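Local coordinates for membrane-associated protein VP24 (Marburg virus - Musoke, Kenya, 1980, PDB 4OR8), which probably serves as a minor matrix protein, contributing to nucleocapsid assembly and to the budding of new virions, at residues B[52-57]-B[61-66]; B[106-111]-B[240-245]. All blocks are in the same frame, centred on the assembly; numbering follows the deposited sequence.

Contact 1: residues B[52-57]-B[61-66]; sequences WTVKWG and FHIPNT
Trp52 and Ile63 form one hydrogen-bonded antiparallel pair and Val54 and Phe61 the next, joining the consecutive strands 51-56 and 59-64, which a short turn links into a beta hairpin. The N-to-C directions of 52-56 and 61-64 differ by 151°. Each pair exchanges two backbone bonds; those between Trp52 N and Ile63 O and between Ile63 N and Trp52 O measure 2.7 and 2.9 Å. Between the pairs, Thr53 and His62 are non-hydrogen-bonded, their side chains side by side and pointing the same way on the face opposite Val54 and Phe61, where Glu82 and Trp83 of the second subunit meet them.

The close packing belongs to the face carrying Trp52, Val54, Phe61 and Ile63. Helix 104-115 meets Trp52, Phe61 and Ile63 there, and Val242 of helix 240-244 meets Phe61 and Ile63. The indole of Trp52 crosses the Ile63 side chain at about a right angle, CE3 to CG2 3.8 Å; CG beside the backbone N (chi1 -50°) puts it there. Toward solvent the contact loosens: exposed Asn65 buries just 34 Å², its amide plane 64° from the partly exposed indole, without a hydrogen bond. Backbone bonds thus set the register, whereas apolar packing anchors one face of the hairpin to the core.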
ATOM      1  N   TRP B  52      10.098  -8.783  -7.502  1.00 31.04           N
ATOM      2  CA  TRP B  52      11.534  -8.906  -7.278  1.00 30.15           C
ATOM      3  C   TRP B  52      11.908  -8.894  -5.805  1.00 22.09           C
ATOM      4  O   TRP B  52      11.130  -8.482  -4.949  1.00 27.65           O
ATOM      5  CB  TRP B  52      12.286  -7.768  -7.969  1.00 23.48           C
ATOM      6  CG  TRP B  52      11.925  -7.570  -9.401  1.00 23.84           C
ATOM      7  CD1 TRP B  52      12.526  -8.139 -10.482  1.00 23.27           C
ATOM      8  CD2 TRP B  52      10.880  -6.735  -9.911  1.00 21.50           C
ATOM      9  NE1 TRP B  52      11.920  -7.710 -11.638  1.00 29.79           N
ATOM     10  CE2 TRP B  52      10.907  -6.849 -11.314  1.00 23.18           C
ATOM     11  CE3 TRP B  52       9.927  -5.905  -9.316  1.00 32.66           C
ATOM     12  CZ2 TRP B  52      10.013  -6.162 -12.134  1.00 23.23           C
ATOM     13  CZ3 TRP B  52       9.041  -5.223 -10.131  1.00 31.48           C
ATOM     14  CH2 TRP B  52       9.092  -5.355 -11.525  1.00 36.12           C
ATOM     15  N   THR B  53      13.119  -9.348  -5.527  1.00 27.96           N
ATOM     16  CA  THR B  53      13.709  -9.185  -4.212  1.00 18.06           C
ATOM     17  C   THR B  53      15.010  -8.412  -4.353  1.00 28.54           C
ATOM     18  O   THR B  53      15.854  -8.741  -5.187  1.00 27.69           O
ATOM     19  CB  THR B  53      13.976 -10.534  -3.531  1.00 21.96           C
ATOM     20  OG1 THR B  53      12.736 -11.083  -3.066  1.00 35.32           O
ATOM     21  CG2 THR B  53      14.912 -10.360  -2.347  1.00 28.33           C
ATOM     22  N   VAL B  54      15.157  -7.365  -3.554  1.00 24.94           N
ATOM     23  CA  VAL B  54      16.404  -6.626  -3.526  1.00 16.35           C
ATOM     24  C   VAL B  54      17.008  -6.667  -2.136  1.00 19.51           C
ATOM     25  O   VAL B  54      16.367  -6.290  -1.154  1.00 24.69           O
ATOM     26  CB  VAL B  54      16.224  -5.174  -3.968  1.00 23.95           C
ATOM     27  CG1 VAL B  54      17.547  -4.444  -3.885  1.00 24.03           C
ATOM     28  CG2 VAL B  54      15.674  -5.123  -5.383  1.00 29.76           C
ATOM     29  N   LYS B  55      18.244  -7.146  -2.063  1.00 25.95           N
ATOM     30  CA  LYS B  55      18.971  -7.191  -0.806  1.00 22.58           C
ATOM     31  C   LYS B  55      20.011  -6.087  -0.754  1.00 19.86           C
ATOM     32  O   LYS B  55      20.850  -5.959  -1.648  1.00 29.38           O
ATOM     33  CB  LYS B  55      19.633  -8.557  -0.612  1.00 26.81           C
ATOM     34  CG  LYS B  55      18.639  -9.696  -0.465  1.00 39.86           C
ATOM     35  CD  LYS B  55      19.332 -11.011  -0.168  1.00 47.55           C
ATOM     36  CE  LYS B  55      18.317 -12.129   0.001  1.00 63.69           C
ATOM     37  NZ  LYS B  55      18.960 -13.417   0.376  1.00 85.97           N
ATOM     38  N   TRP B  56      19.935  -5.278   0.291  1.00 22.26           N
ATOM     39  CA  TRP B  56      20.924  -4.241   0.537  1.00 21.74           C
ATOM     40  C   TRP B  56      21.078  -4.073   2.037  1.00 16.70           C
ATOM     41  O   TRP B  56      20.091  -3.921   2.752  1.00 20.71           O
ATOM     42  CB  TRP B  56      20.505  -2.924  -0.109  1.00 19.42           C
ATOM     43  CG  TRP B  56      21.414  -1.800   0.241  1.00 23.85           C
ATOM     44  CD1 TRP B  56      22.541  -1.420  -0.423  1.00 16.85           C
ATOM     45  CD2 TRP B  56      21.284  -0.912   1.355  1.00 20.05           C
ATOM     46  NE1 TRP B  56      23.119  -0.346   0.204  1.00 14.55           N
ATOM     47  CE2 TRP B  56      22.367  -0.016   1.302  1.00 19.19           C
ATOM     48  CE3 TRP B  56      20.356  -0.788   2.393  1.00 14.38           C
ATOM     49  CZ2 TRP B  56      22.547   0.994   2.244  1.00 17.82           C
ATOM     50  CZ3 TRP B  56      20.535   0.211   3.326  1.00 13.51           C
ATOM     51  CH2 TRP B  56      21.620   1.090   3.246  1.00 14.24           C
ATOM     52  N   GLY B  57      22.318  -4.100   2.512  1.00 17.14           N
ATOM     53  CA  GLY B  57      22.566  -4.135   3.939  1.00 22.42           C
ATOM     54  C   GLY B  57      21.916  -5.384   4.497  1.00 21.79           C
ATOM     55  O   GLY B  57      22.037  -6.461   3.916  1.00 24.53           O
ATOM     56  N   PHE B  61      14.157  -6.428   0.499  1.00 20.21           N
ATOM     57  CA  PHE B  61      13.004  -5.744  -0.067  1.00 22.99           C
ATOM     58  C   PHE B  61      12.187  -6.658  -0.974  1.00 22.84           C
ATOM     59  O   PHE B  61      12.737  -7.359  -1.819  1.00 25.57           O
ATOM     60  CB  PHE B  61      13.442  -4.493  -0.832  1.00 18.49           C
ATOM     61  CG  PHE B  61      14.049  -3.432   0.040  1.00 21.88           C
ATOM     62  CD1 PHE B  61      13.260  -2.699   0.909  1.00 20.88           C
ATOM     63  CD2 PHE B  61      15.407  -3.160  -0.017  1.00 28.14           C
ATOM     64  CE1 PHE B  61      13.812  -1.718   1.711  1.00 23.73           C
ATOM     65  CE2 PHE B  61      15.967  -2.179   0.783  1.00 18.53           C
ATOM     66  CZ  PHE B  61      15.167  -1.457   1.646  1.00 25.64           C
ATOM     67  N   HIS B  62      10.871  -6.645  -0.790  1.00 22.19           N
ATOM     68  CA  HIS B  62       9.963  -7.393  -1.646  1.00 19.24           C
ATOM     69  C   HIS B  62       9.179  -6.443  -2.545  1.00 24.98           C
ATOM     70  O   HIS B  62       8.233  -5.796  -2.099  1.00 29.85           O
ATOM     71  CB  HIS B  62       9.003  -8.229  -0.806  1.00 21.43           C
ATOM     72  CG  HIS B  62       9.689  -9.198   0.105  1.00 36.18           C
ATOM     73  ND1 HIS B  62      10.229  -8.825   1.317  1.00 39.66           N
ATOM     74  CD2 HIS B  62       9.924 -10.525  -0.019  1.00 36.06           C
ATOM     75  CE1 HIS B  62      10.767  -9.880   1.901  1.00 36.23           C
ATOM     76  NE2 HIS B  62      10.595 -10.925   1.111  1.00 39.70           N
ATOM     77  N   ILE B  63       9.579  -6.371  -3.812  1.00 22.24           N
ATOM     78  CA  ILE B  63       8.988  -5.431  -4.761  1.00 23.47           C
ATOM     79  C   ILE B  63       7.981  -6.110  -5.676  1.00 28.21           C
ATOM     80  O   ILE B  63       8.347  -6.990  -6.453  1.00 26.50           O
ATOM     81  CB  ILE B  63      10.058  -4.784  -5.662  1.00 24.99           C
ATOM     82  CG1 ILE B  63      11.306  -4.426  -4.857  1.00 18.16           C
ATOM     83  CG2 ILE B  63       9.486  -3.570  -6.380  1.00 20.73           C
ATOM     84  CD1 ILE B  63      11.036  -3.501  -3.712  1.00 23.83           C
ATOM     85  N   PRO B  64       6.709  -5.692  -5.593  1.00 35.11           N
ATOM     86  CA  PRO B  64       5.625  -6.189  -6.447  1.00 25.08           C
ATOM     87  C   PRO B  64       5.599  -5.535  -7.828  1.00 33.87           C
ATOM     88  O   PRO B  64       6.172  -4.461  -8.026  1.00 30.17           O
ATOM     89  CB  PRO B  64       4.358  -5.790  -5.676  1.00 22.91           C
ATOM     90  CG  PRO B  64       4.823  -5.350  -4.317  1.00 26.59           C
ATOM     91  CD  PRO B  64       6.200  -4.828  -4.518  1.00 26.38           C
ATOM     92  N   ASN B  65       4.916  -6.185  -8.767  1.00 43.22           N
ATOM     93  CA  ASN B  65       4.728  -5.671 -10.121  1.00 41.62           C
ATOM     94  C   ASN B  65       3.593  -4.658 -10.206  1.00 44.76           C
ATOM     95  O   ASN B  65       3.162  -4.288 -11.298  1.00 59.79           O
ATOM     96  CB  ASN B  65       4.422  -6.826 -11.075  1.00 46.13           C
ATOM     97  CG  ASN B  65       5.672  -7.463 -11.641  1.00 54.78           C
ATOM     98  OD1 ASN B  65       6.485  -6.796 -12.276  1.00 57.58           O
ATOM     99  ND2 ASN B  65       5.832  -8.764 -11.412  1.00 47.32           N
ATOM    100  N   THR B  66       3.118  -4.214  -9.050  1.00 36.94           N
ATOM    101  CA  THR B  66       1.904  -3.409  -8.966  1.00 50.35           C
ATOM    102  C   THR B  66       2.044  -2.000  -9.541  1.00 46.48           C
ATOM    103  O   THR B  66       2.995  -1.281  -9.238  1.00 53.30           O
ATOM    104  CB  THR B  66       1.413  -3.305  -7.506  1.00 51.22           C
ATOM    105  OG1 THR B  66       1.271  -4.619  -6.954  1.00 51.59           O
ATOM    106  CG2 THR B  66       0.075  -2.581  -7.434  1.00 52.32           C
TER

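Contact 2: residues B[106-111]-B[240-245]; sequences LALRIL and EAVLRE
Glu240 O receives two backbone donors: Arg244 N at 2.9 Å and, weakly, Leu243 N at 3.2 Å, the amide of a residue whose side chain meets Leu108 and Leu111 of the other helix. This bonding belongs to the short helix 240-244 alone; between the segments there is no hydrogen bond, and the contact is wholly apolar. The axes of the two helical segments come no closer than 12.0 Å and their N-to-C directions differ by 41°, so the backbones stay well apart and only methyl groups span the gap.

Leu243 and Leu108 each meet two partners. Leu243 CD1 meets Leu111 CD1 tip to tip at 3.7 Å, while Leu243 CD2 lies 3.8 Å from Leu108 CD1, the two side chains sliding past each other in opposite directions. With CG anti to the backbone N (chi1 175°), Leu108 extends far enough for the same CD1 to reach Val242 CG1 as well, at 3.9 Å.

Other elements share this core: strand 59-64 covers Leu108, Phe175 and Met178 of helix 161-178 pack on both Leu111 and Leu243, and Phe211 of strand 210-221 packs on Leu243. All four touching residues are buried, and the small summed interface of 142 Å² fits two helices that meet through the ends of their branched side chains. Cohesion here rests on dispersion and exclusion of water, with no directional bond to fix the crossing.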
ATOM      1  N   LEU B 106      13.977   0.440  -9.287  1.00 22.35           N
ATOM      2  CA  LEU B 106      14.840   1.574  -9.580  1.00 20.27           C
ATOM      3  C   LEU B 106      14.372   2.779  -8.774  1.00 23.77           C
ATOM      4  O   LEU B 106      15.173   3.619  -8.363  1.00 24.24           O
ATOM      5  CB  LEU B 106      14.808   1.892 -11.075  1.00 21.69           C
ATOM      6  CG  LEU B 106      16.118   1.691 -11.839  1.00 30.76           C
ATOM      7  CD1 LEU B 106      16.770   0.375 -11.454  1.00 29.83           C
ATOM      8  CD2 LEU B 106      15.865   1.740 -13.332  1.00 31.00           C
ATOM      9  N   ALA B 107      13.064   2.855  -8.548  1.00 17.24           N
ATOM     10  CA  ALA B 107      12.487   3.937  -7.763  1.00 18.51           C
ATOM     11  C   ALA B 107      12.817   3.747  -6.289  1.00 20.64           C
ATOM     12  O   ALA B 107      13.009   4.717  -5.558  1.00 23.19           O
ATOM     13  CB  ALA B 107      10.982   4.003  -7.972  1.00 14.43           C
ATOM     14  N   LEU B 108      12.875   2.491  -5.855  1.00 18.05           N
ATOM     15  CA  LEU B 108      13.271   2.181  -4.491  1.00 15.33           C
ATOM     16  C   LEU B 108      14.726   2.560  -4.292  1.00 19.62           C
ATOM     17  O   LEU B 108      15.106   3.089  -3.249  1.00 21.02           O
ATOM     18  CB  LEU B 108      13.087   0.693  -4.191  1.00 12.80           C
ATOM     19  CG  LEU B 108      13.589   0.261  -2.809  1.00 14.65           C
ATOM     20  CD1 LEU B 108      12.734   0.871  -1.716  1.00 17.90           C
ATOM     21  CD2 LEU B 108      13.626  -1.246  -2.679  1.00 17.84           C
ATOM     22  N   ARG B 109      15.536   2.279  -5.308  1.00 18.56           N
ATOM     23  CA  ARG B 109      16.959   2.587  -5.271  1.00 21.60           C
ATOM     24  C   ARG B 109      17.156   4.083  -5.080  1.00 17.91           C
ATOM     25  O   ARG B 109      17.977   4.512  -4.274  1.00 16.98           O
ATOM     26  CB  ARG B 109      17.625   2.123  -6.564  1.00 21.09           C
ATOM     27  CG  ARG B 109      19.141   2.182  -6.563  1.00 22.56           C
ATOM     28  CD  ARG B 109      19.682   1.791  -7.934  1.00 30.52           C
ATOM     29  NE  ARG B 109      21.110   2.064  -8.079  1.00 29.19           N
ATOM     30  CZ  ARG B 109      22.055   1.133  -8.056  1.00 31.31           C
ATOM     31  NH1 ARG B 109      21.732  -0.145  -7.900  1.00 32.63           N
ATOM     32  NH2 ARG B 109      23.327   1.480  -8.194  1.00 35.53           N
ATOM     33  N   ILE B 110      16.381   4.865  -5.823  1.00 20.70           N
ATOM     34  CA  ILE B 110      16.398   6.318  -5.714  1.00 18.40           C
ATOM     35  C   ILE B 110      15.986   6.757  -4.314  1.00 16.49           C
ATOM     36  O   ILE B 110      16.597   7.647  -3.722  1.00 18.83           O
ATOM     37  CB  ILE B 110      15.455   6.955  -6.755  1.00 19.35           C
ATOM     38  CG1 ILE B 110      16.022   6.767  -8.163  1.00 21.37           C
ATOM     39  CG2 ILE B 110      15.240   8.430  -6.466  1.00 18.94           C
ATOM     40  CD1 ILE B 110      15.155   7.353  -9.252  1.00 21.38           C
ATOM     41  N   LEU B 111      14.951   6.114  -3.788  1.00 19.35           N
ATOM     42  CA  LEU B 111      14.426   6.437  -2.470  1.00 17.20           C
ATOM     43  C   LEU B 111      15.487   6.169  -1.404  1.00 17.94           C
ATOM     44  O   LEU B 111      15.661   6.955  -0.472  1.00 19.65           O
ATOM     45  CB  LEU B 111      13.156   5.625  -2.206  1.00 20.07           C
ATOM     46  CG  LEU B 111      12.186   6.089  -1.119  1.00 23.42           C
ATOM     47  CD1 LEU B 111      10.801   5.534  -1.397  1.00 17.88           C
ATOM     48  CD2 LEU B 111      12.662   5.646   0.252  1.00 28.39           C
ATOM     49  N   GLU B 240       3.423   0.644  -1.015  1.00 17.52           N
ATOM     50  CA  GLU B 240       3.474   0.905   0.417  1.00 12.83           C
ATOM     51  C   GLU B 240       4.077  -0.247   1.220  1.00 19.39           C
ATOM     52  O   GLU B 240       4.857  -0.022   2.145  1.00 22.26           O
ATOM     53  CB  GLU B 240       2.062   1.212   0.916  1.00 20.70           C
ATOM     54  CG  GLU B 240       1.983   1.750   2.325  1.00 30.83           C
ATOM     55  CD  GLU B 240       0.578   2.198   2.681  1.00 39.95           C
ATOM     56  OE1 GLU B 240      -0.250   2.338   1.755  1.00 35.34           O
ATOM     57  OE2 GLU B 240       0.298   2.405   3.881  1.00 36.71           O
ATOM     58  N   ALA B 241       3.718  -1.477   0.854  1.00 19.78           N
ATOM     59  CA  ALA B 241       4.178  -2.667   1.565  1.00 13.45           C
ATOM     60  C   ALA B 241       5.703  -2.816   1.563  1.00 20.29           C
ATOM     61  O   ALA B 241       6.287  -3.332   2.517  1.00 23.81           O
ATOM     62  CB  ALA B 241       3.522  -3.906   0.993  1.00 10.69           C
ATOM     63  N   VAL B 242       6.338  -2.363   0.487  1.00 17.59           N
ATOM     64  CA  VAL B 242       7.791  -2.407   0.362  1.00 17.69           C
ATOM     65  C   VAL B 242       8.484  -1.728   1.539  1.00 21.26           C
ATOM     66  O   VAL B 242       9.463  -2.244   2.083  1.00 16.20           O
ATOM     67  CB  VAL B 242       8.252  -1.718  -0.938  1.00 21.62           C
ATOM     68  CG1 VAL B 242       9.767  -1.589  -0.970  1.00 19.37           C
ATOM     69  CG2 VAL B 242       7.743  -2.478  -2.154  1.00 15.61           C
ATOM     70  N   LEU B 243       7.960  -0.573   1.935  1.00 27.01           N
ATOM     71  CA  LEU B 243       8.567   0.220   2.998  1.00 19.87           C
ATOM     72  C   LEU B 243       7.955  -0.063   4.368  1.00 18.81           C
ATOM     73  O   LEU B 243       8.622   0.084   5.391  1.00 20.87           O
ATOM     74  CB  LEU B 243       8.462   1.710   2.671  1.00 17.23           C
ATOM     75  CG  LEU B 243       8.994   2.103   1.293  1.00 18.53           C
ATOM     76  CD1 LEU B 243       8.792   3.579   1.036  1.00 15.28           C
ATOM     77  CD2 LEU B 243      10.464   1.736   1.166  1.00 26.94           C
ATOM     78  N   ARG B 244       6.690  -0.471   4.387  1.00 18.71           N
ATOM     79  CA  ARG B 244       6.002  -0.730   5.650  1.00 25.51           C
ATOM     80  C   ARG B 244       6.616  -1.920   6.380  1.00 22.58           C
ATOM     81  O   ARG B 244       6.611  -1.984   7.608  1.00 26.73           O
ATOM     82  CB  ARG B 244       4.510  -0.957   5.418  1.00 26.28           C
ATOM     83  CG  ARG B 244       3.713  -1.111   6.695  1.00 16.09           C
ATOM     84  CD  ARG B 244       2.230  -1.173   6.413  1.00 28.05           C
ATOM     85  NE  ARG B 244       1.715   0.079   5.867  1.00 32.16           N
ATOM     86  CZ  ARG B 244       1.498   1.174   6.591  1.00 27.59           C
ATOM     87  NH1 ARG B 244       1.770   1.179   7.889  1.00 29.10           N
ATOM     88  NH2 ARG B 244       1.019   2.265   6.017  1.00 29.03           N
ATOM     89  N   GLU B 245       7.153  -2.856   5.608  1.00 34.85           N
ATOM     90  CA  GLU B 245       7.854  -4.007   6.156  1.00 35.59           C
ATOM     91  C   GLU B 245       9.074  -3.581   6.976  1.00 30.46           C
ATOM     92  O   GLU B 245       9.496  -4.289   7.886  1.00 35.22           O
ATOM     93  CB  GLU B 245       8.278  -4.938   5.017  1.00 31.06           C
ATOM     94  CG  GLU B 245       9.000  -6.200   5.459  1.00 35.74           C
ATOM     95  CD  GLU B 245       9.306  -7.125   4.299  1.00 40.92           C
ATOM     96  OE1 GLU B 245       8.767  -6.894   3.194  1.00 37.24           O
ATOM     97  OE2 GLU B 245      10.084  -8.083   4.494  1.00 42.43           O
TER

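The two contacts have centres about 8 Å apart and share one hydrophobic interior. The hairpin of contact 1 lays its apolar face over both helices of contact 2: Phe61 CG lies 3.5 Å from Leu108 CD2 on the first helix, and Ile63 CD1 lies 3.6 Å from Val242 CG1 on the second. Strand 59-64 therefore bridges two helices whose own axes stay far apart. One polar link is added, a weak hydrogen bond between His62 ND1 and Glu245 OE1 at 3.1 Å. The second subunit is met by Thr53, His62 and Thr66 of contact 1 and by the Glu240, Ala241, Arg244 and Glu245 side of contact 2, not by the leucine and valine cluster.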